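Long-range contact in type III Pentaketide Synthase (Neurospora crassa, PDB 3EUO), which probably acts as an acyltransferase of the chalcone and stilbene synthase family, building pentaketides as a type III polyketide synthase: residues Leu25-Val39 with Val181-Arg195. Numbering follows the deposited sequence.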
loop_
_atom_site.group_PDB
_atom_site.type_symbol
_atom_site.label_atom_id
_atom_site.label_comp_id
_atom_site.label_asym_id
_atom_site.label_seq_id
_atom_site.Cartn_x
_atom_site.Cartn_y
_atom_site.Cartn_z
ATOM N N LEU A 25 -28.961 -16.427 -3.172
ATOM C CA LEU A 25 -28.827 -15.354 -2.199
ATOM C C LEU A 25 -29.704 -14.172 -2.537
ATOM O O LEU A 25 -30.233 -13.519 -1.646
ATOM C CB LEU A 25 -27.366 -14.904 -2.082
ATOM C CG LEU A 25 -26.487 -15.871 -1.294
ATOM C CD1 LEU A 25 -25.007 -15.542 -1.556
ATOM C CD2 LEU A 25 -26.821 -15.827 0.210
ATOM N N SER A 26 -29.848 -13.885 -3.827
ATOM C CA SER A 26 -30.686 -12.774 -4.251
ATOM C C SER A 26 -32.116 -13.025 -3.791
ATOM O O SER A 26 -32.730 -12.176 -3.131
ATOM C CB SER A 26 -30.653 -12.606 -5.767
ATOM O OG SER A 26 -31.463 -11.506 -6.144
ATOM N N LYS A 27 -32.622 -14.211 -4.119
ATOM C CA LYS A 27 -33.998 -14.593 -3.787
ATOM C C LYS A 27 -34.229 -14.623 -2.275
ATOM O O LYS A 27 -35.297 -14.235 -1.788
ATOM C CB LYS A 27 -34.359 -15.948 -4.410
ATOM C CG LYS A 27 -35.748 -16.441 -3.992
ATOM C CD LYS A 27 -35.999 -17.892 -4.345
ATOM C CE LYS A 27 -37.085 -18.018 -5.394
ATOM N NZ LYS A 27 -37.793 -19.324 -5.254
ATOM N N ARG A 28 -33.227 -15.090 -1.538
ATOM C CA ARG A 28 -33.312 -15.132 -0.084
ATOM C C ARG A 28 -33.473 -13.739 0.528
ATOM O O ARG A 28 -34.219 -13.574 1.483
ATOM C CB ARG A 28 -32.098 -15.857 0.498
ATOM C CG ARG A 28 -32.221 -16.216 1.970
ATOM C CD ARG A 28 -31.021 -17.040 2.420
ATOM N NE ARG A 28 -31.079 -18.412 1.912
ATOM C CZ ARG A 28 -30.015 -19.181 1.695
ATOM N NH1 ARG A 28 -28.791 -18.721 1.925
ATOM N NH2 ARG A 28 -30.171 -20.414 1.238
ATOM N N TYR A 29 -32.803 -12.731 -0.035
ATOM C CA TYR A 29 -32.751 -11.421 0.630
ATOM C C TYR A 29 -33.443 -10.256 -0.049
ATOM O O TYR A 29 -33.595 -9.196 0.567
ATOM C CB TYR A 29 -31.308 -11.069 1.017
ATOM C CG TYR A 29 -30.813 -12.031 2.057
ATOM C CD1 TYR A 29 -31.280 -11.957 3.370
ATOM C CD2 TYR A 29 -29.943 -13.064 1.718
ATOM C CE1 TYR A 29 -30.864 -12.861 4.323
ATOM C CE2 TYR A 29 -29.519 -13.974 2.665
ATOM C CZ TYR A 29 -29.990 -13.868 3.965
ATOM O OH TYR A 29 -29.587 -14.775 4.909
ATOM N N HIS A 30 -33.875 -10.437 -1.297
ATOM C CA HIS A 30 -34.506 -9.342 -2.034
ATOM C C HIS A 30 -35.667 -9.780 -2.904
ATOM O O HIS A 30 -35.586 -10.810 -3.580
ATOM C CB HIS A 30 -33.470 -8.580 -2.877
ATOM C CG HIS A 30 -32.370 -7.977 -2.059
ATOM N ND1 HIS A 30 -31.123 -8.550 -1.948
ATOM C CD2 HIS A 30 -32.347 -6.871 -1.277
ATOM C CE1 HIS A 30 -30.371 -7.816 -1.147
ATOM N NE2 HIS A 30 -31.091 -6.793 -0.723
ATOM N N PRO A 31 -36.760 -8.990 -2.897
ATOM C CA PRO A 31 -37.799 -9.212 -3.891
ATOM C C PRO A 31 -37.223 -8.972 -5.286
ATOM O O PRO A 31 -36.231 -8.242 -5.440
ATOM C CB PRO A 31 -38.843 -8.126 -3.564
ATOM C CG PRO A 31 -38.582 -7.747 -2.141
ATOM C CD PRO A 31 -37.093 -7.873 -1.991
ATOM N N GLU A 32 -37.836 -9.590 -6.288
ATOM C CA GLU A 32 -37.449 -9.388 -7.671
ATOM C C GLU A 32 -37.658 -7.919 -8.025
ATOM O O GLU A 32 -38.618 -7.301 -7.573
ATOM C CB GLU A 32 -38.277 -10.282 -8.606
ATOM C CG GLU A 32 -38.265 -11.776 -8.251
ATOM C CD GLU A 32 -39.352 -12.179 -7.246
ATOM O OE1 GLU A 32 -39.352 -11.684 -6.088
ATOM O OE2 GLU A 32 -40.203 -13.020 -7.618
ATOM N N SER A 33 -36.732 -7.358 -8.796
ATOM C CA SER A 33 -36.838 -5.982 -9.287
ATOM C C SER A 33 -36.215 -5.940 -10.683
ATOM O O SER A 33 -35.493 -6.869 -11.044
ATOM C CB SER A 33 -36.106 -5.014 -8.349
ATOM O OG SER A 33 -34.701 -5.236 -8.356
ATOM N N PRO A 34 -36.510 -4.889 -11.480
ATOM C CA PRO A 34 -35.919 -4.771 -12.816
ATOM C C PRO A 34 -34.389 -4.835 -12.836
ATOM O O PRO A 34 -33.813 -5.582 -13.654
ATOM C CB PRO A 34 -36.426 -3.407 -13.307
ATOM C CG PRO A 34 -37.729 -3.237 -12.584
ATOM C CD PRO A 34 -37.466 -3.793 -11.214
ATOM N N ALA A 35 -33.737 -4.100 -11.937
ATOM C CA ALA A 35 -32.277 -4.118 -11.888
ATOM C C ALA A 35 -31.744 -5.486 -11.471
ATOM O O ALA A 35 -30.767 -5.971 -12.052
ATOM C CB ALA A 35 -31.742 -3.027 -10.978
ATOM N N MET A 36 -32.394 -6.118 -10.487
ATOM C CA MET A 36 -31.949 -7.433 -10.027
ATOM C C MET A 36 -32.102 -8.462 -11.135
ATOM O O MET A 36 -31.190 -9.254 -11.358
ATOM C CB MET A 36 -32.693 -7.884 -8.760
ATOM C CG MET A 36 -32.065 -9.123 -8.091
ATOM S SD MET A 36 -30.375 -8.911 -7.434
ATOM C CE MET A 36 -30.710 -7.809 -6.043
ATOM N N LYS A 37 -33.251 -8.461 -11.819
ATOM C CA LYS A 37 -33.449 -9.349 -12.969
ATOM C C LYS A 37 -32.358 -9.178 -14.034
ATOM O O LYS A 37 -31.834 -10.176 -14.547
ATOM C CB LYS A 37 -34.846 -9.175 -13.580
ATOM C CG LYS A 37 -35.947 -9.929 -12.817
ATOM C CD LYS A 37 -37.358 -9.605 -13.347
ATOM C CE LYS A 37 -37.480 -9.881 -14.848
ATOM N NZ LYS A 37 -38.743 -9.337 -15.441
ATOM N N LYS A 38 -31.997 -7.929 -14.337
ATOM C CA LYS A 38 -30.916 -7.649 -15.295
ATOM C C LYS A 38 -29.578 -8.244 -14.845
ATOM O O LYS A 38 -28.906 -8.914 -15.625
ATOM C CB LYS A 38 -30.749 -6.143 -15.571
ATOM C CG LYS A 38 -31.994 -5.373 -16.043
ATOM C CD LYS A 38 -32.809 -6.104 -17.098
ATOM C CE LYS A 38 -34.243 -5.546 -17.166
ATOM N NZ LYS A 38 -35.141 -6.075 -16.082
ATOM N N VAL A 39 -29.191 -8.003 -13.593
ATOM C CA VAL A 39 -27.946 -8.579 -13.060
ATOM C C VAL A 39 -27.969 -10.111 -13.103
ATOM O O VAL A 39 -27.007 -10.723 -13.553
ATOM C CB VAL A 39 -27.635 -8.066 -11.633
ATOM C CG1 VAL A 39 -26.451 -8.807 -11.012
ATOM C CG2 VAL A 39 -27.379 -6.570 -11.655
ATOM N N VAL A 181 -20.956 -10.029 -1.546
ATOM C CA VAL A 181 -22.166 -10.306 -2.316
ATOM C C VAL A 181 -23.395 -9.578 -1.744
ATOM O O VAL A 181 -24.151 -8.970 -2.505
ATOM C CB VAL A 181 -22.411 -11.840 -2.506
ATOM C CG1 VAL A 181 -22.601 -12.544 -1.171
ATOM C CG2 VAL A 181 -23.606 -12.111 -3.447
ATOM N N ARG A 182 -23.569 -9.600 -0.418
ATOM C CA ARG A 182 -24.749 -8.976 0.204
ATOM C C ARG A 182 -24.760 -7.456 0.034
ATOM O O ARG A 182 -25.828 -6.857 -0.162
ATOM C CB ARG A 182 -24.876 -9.363 1.689
ATOM C CG ARG A 182 -25.328 -10.813 1.936
ATOM C CD ARG A 182 -26.828 -10.997 1.651
ATOM N NE ARG A 182 -27.650 -10.087 2.455
ATOM C CZ ARG A 182 -28.016 -10.311 3.719
ATOM N NH1 ARG A 182 -27.640 -11.423 4.343
ATOM N NH2 ARG A 182 -28.749 -9.412 4.369
ATOM N N SER A 183 -23.575 -6.848 0.104
ATOM C CA SER A 183 -23.413 -5.411 -0.115
ATOM C C SER A 183 -23.807 -5.048 -1.543
ATOM O O SER A 183 -24.523 -4.076 -1.781
ATOM C CB SER A 183 -21.961 -4.998 0.134
ATOM O OG SER A 183 -21.700 -3.724 -0.432
ATOM N N GLU A 184 -23.330 -5.839 -2.495
ATOM C CA GLU A 184 -23.654 -5.598 -3.900
ATOM C C GLU A 184 -25.149 -5.775 -4.159
ATOM O O GLU A 184 -25.769 -4.936 -4.825
ATOM C CB GLU A 184 -22.802 -6.481 -4.818
ATOM C CG GLU A 184 -21.337 -5.990 -4.936
ATOM C CD GLU A 184 -21.230 -4.619 -5.615
ATOM O OE1 GLU A 184 -21.873 -4.429 -6.673
ATOM O OE2 GLU A 184 -20.510 -3.734 -5.094
ATOM N N LEU A 185 -25.722 -6.847 -3.611
ATOM C CA LEU A 185 -27.145 -7.125 -3.781
ATOM C C LEU A 185 -27.997 -5.987 -3.226
ATOM O O LEU A 185 -29.013 -5.614 -3.816
ATOM C CB LEU A 185 -27.528 -8.452 -3.114
ATOM C CG LEU A 185 -27.082 -9.750 -3.800
ATOM C CD1 LEU A 185 -27.385 -10.934 -2.906
ATOM C CD2 LEU A 185 -27.780 -9.917 -5.156
ATOM N N GLU A 186 -27.573 -5.446 -2.091
ATOM C CA GLU A 186 -28.290 -4.344 -1.457
ATOM C C GLU A 186 -28.293 -3.108 -2.348
ATOM O O GLU A 186 -29.319 -2.444 -2.501
ATOM C CB GLU A 186 -27.686 -4.010 -0.094
ATOM C CG GLU A 186 -28.357 -2.805 0.538
ATOM C CD GLU A 186 -28.085 -2.661 2.011
ATOM O OE1 GLU A 186 -27.638 -1.565 2.410
ATOM O OE2 GLU A 186 -28.326 -3.623 2.772
ATOM N N SER A 187 -27.141 -2.785 -2.926
ATOM C CA SER A 187 -27.054 -1.650 -3.845
ATOM C C SER A 187 -27.880 -1.866 -5.114
ATOM O O SER A 187 -28.544 -0.943 -5.585
ATOM C CB SER A 187 -25.601 -1.343 -4.202
ATOM O OG SER A 187 -24.918 -0.816 -3.082
ATOM N N ILE A 188 -27.842 -3.080 -5.668
ATOM C CA ILE A 188 -28.650 -3.391 -6.857
ATOM C C ILE A 188 -30.125 -3.119 -6.571
ATOM O O ILE A 188 -30.806 -2.401 -7.323
ATOM C CB ILE A 188 -28.465 -4.857 -7.340
ATOM C CG1 ILE A 188 -27.024 -5.092 -7.786
ATOM C CG2 ILE A 188 -29.436 -5.181 -8.506
ATOM C CD1 ILE A 188 -26.611 -6.551 -7.784
ATOM N N ASP A 189 -30.611 -3.682 -5.472
ATOM C CA ASP A 189 -32.000 -3.522 -5.075
ATOM C C ASP A 189 -32.343 -2.047 -4.810
ATOM O O ASP A 189 -33.268 -1.504 -5.413
ATOM C CB ASP A 189 -32.278 -4.373 -3.834
ATOM C CG ASP A 189 -33.690 -4.207 -3.316
ATOM O OD1 ASP A 189 -34.607 -4.807 -3.911
ATOM O OD2 ASP A 189 -33.875 -3.474 -2.311
ATOM N N ALA A 190 -31.573 -1.401 -3.936
ATOM C CA ALA A 190 -31.897 -0.042 -3.468
ATOM C C ALA A 190 -31.723 1.047 -4.529
ATOM O O ALA A 190 -32.530 1.978 -4.610
ATOM C CB ALA A 190 -31.077 0.298 -2.223
ATOM N N LEU A 191 -30.671 0.934 -5.331
ATOM C CA LEU A 191 -30.342 1.973 -6.301
ATOM C C LEU A 191 -30.909 1.671 -7.675
ATOM O O LEU A 191 -30.903 2.535 -8.557
ATOM C CB LEU A 191 -28.829 2.165 -6.394
ATOM C CG LEU A 191 -28.103 2.475 -5.085
ATOM C CD1 LEU A 191 -26.611 2.483 -5.314
ATOM C CD2 LEU A 191 -28.570 3.797 -4.474
ATOM N N GLN A 192 -31.397 0.442 -7.847
ATOM C CA GLN A 192 -31.805 -0.056 -9.155
ATOM C C GLN A 192 -30.734 0.225 -10.214
ATOM O O GLN A 192 -31.043 0.700 -11.305
ATOM C CB GLN A 192 -33.170 0.512 -9.570
ATOM C CG GLN A 192 -34.352 -0.123 -8.830
ATOM C CD GLN A 192 -34.430 -1.618 -9.057
ATOM O OE1 GLN A 192 -34.747 -2.076 -10.160
ATOM N NE2 GLN A 192 -34.121 -2.392 -8.015
ATOM N N GLU A 193 -29.474 -0.047 -9.870
ATOM C CA GLU A 193 -28.396 -0.014 -10.859
ATOM C C GLU A 193 -27.946 -1.429 -11.191
ATOM O O GLU A 193 -27.967 -2.325 -10.338
ATOM C CB GLU A 193 -27.210 0.882 -10.450
ATOM C CG GLU A 193 -26.686 0.678 -9.068
ATOM C CD GLU A 193 -25.316 1.326 -8.824
ATOM O OE1 GLU A 193 -24.609 1.708 -9.782
ATOM O OE2 GLU A 193 -24.935 1.421 -7.647
ATOM N N THR A 194 -27.572 -1.622 -12.446
ATOM C CA THR A 194 -27.118 -2.920 -12.915
ATOM C C THR A 194 -25.641 -3.061 -12.562
ATOM O O THR A 194 -24.758 -2.652 -13.323
ATOM C CB THR A 194 -27.370 -3.094 -14.422
ATOM O OG1 THR A 194 -26.647 -2.093 -15.143
ATOM C CG2 THR A 194 -28.833 -2.915 -14.725
ATOM N N ARG A 195 -25.397 -3.611 -11.379
ATOM C CA ARG A 195 -24.056 -3.805 -10.846
ATOM C C ARG A 195 -23.643 -5.248 -11.082
ATOM O O ARG A 195 -24.181 -6.159 -10.457
ATOM C CB ARG A 195 -24.045 -3.504 -9.345
ATOM C CG ARG A 195 -24.584 -2.128 -9.004
ATOM C CD ARG A 195 -24.634 -1.911 -7.501
ATOM N NE ARG A 195 -23.305 -1.992 -6.899
ATOM C CZ ARG A 195 -22.431 -0.985 -6.855
ATOM N NH1 ARG A 195 -22.740 0.206 -7.361
ATOM N NH2 ARG A 195 -21.247 -1.166 -6.281
HETATM O O HOH W 1 -34.247 -6.502 -5.980
#
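Arg182 lays its guanidinium flat on the ring of Tyr29, the two planes only 10° apart. Arg182 CZ sits 3.6 Å from the ring centroid, a cation-pi stack. Bends at chi2 and chi3 (the latter -57°) curl the arginine chain so that NH1 comes over the middle of the ring. Arginine suits the place because its flat cation can stack while its N-H groups still donate: NH1 bonds to the carbonyls of Val62 and Lys64, and Tyr29 OH bonds to Asn63, so both partners are tied to the same loop. A leucine in place of Tyr29 would probably leave the guanidinium without its aromatic platform and Asn63 without the hydroxyl. Next along, the ring of His30 lies across helix 181-191, over Leu185 and beside the Asp189 side chain.

At the other end Gln192 uses both halves of its amide, a group that can donate and accept at once. NE2 donates to Ser33 OG (2.9 Å), nearly in the amide plane, and also to Asp189 O, while OE1 receives Ala35 N at 2.9 Å. Ser33 OG also caps helix 34-42 by accepting from Met36 N, and donates to a water that bridges to Asp189 OD1 and Pro31 O; a hydroxyl suits this double role. The small Ala35 lets the glutamine come this close.

Between these polar ends the filling is apolar. Met36, flexible and unbranched, bends to fit against both Leu185 and Ile188, crossing Leu185 at about a right angle with SD 3.6 Å from Leu185 CD2. Val39 and Ile188 meet tip to tip, Val39 CG1 3.9 Å from Ile188 CD1. Helices 20-29 and 34-42, joined by the intervening turn, thus pack against helix 181-191, segment 25-29 crossing it at -62°; Ile198 of helix 197-200 touches Val39, Leu185 and Ile188, and the chain then enters strand 204-211 of the central mixed sheet.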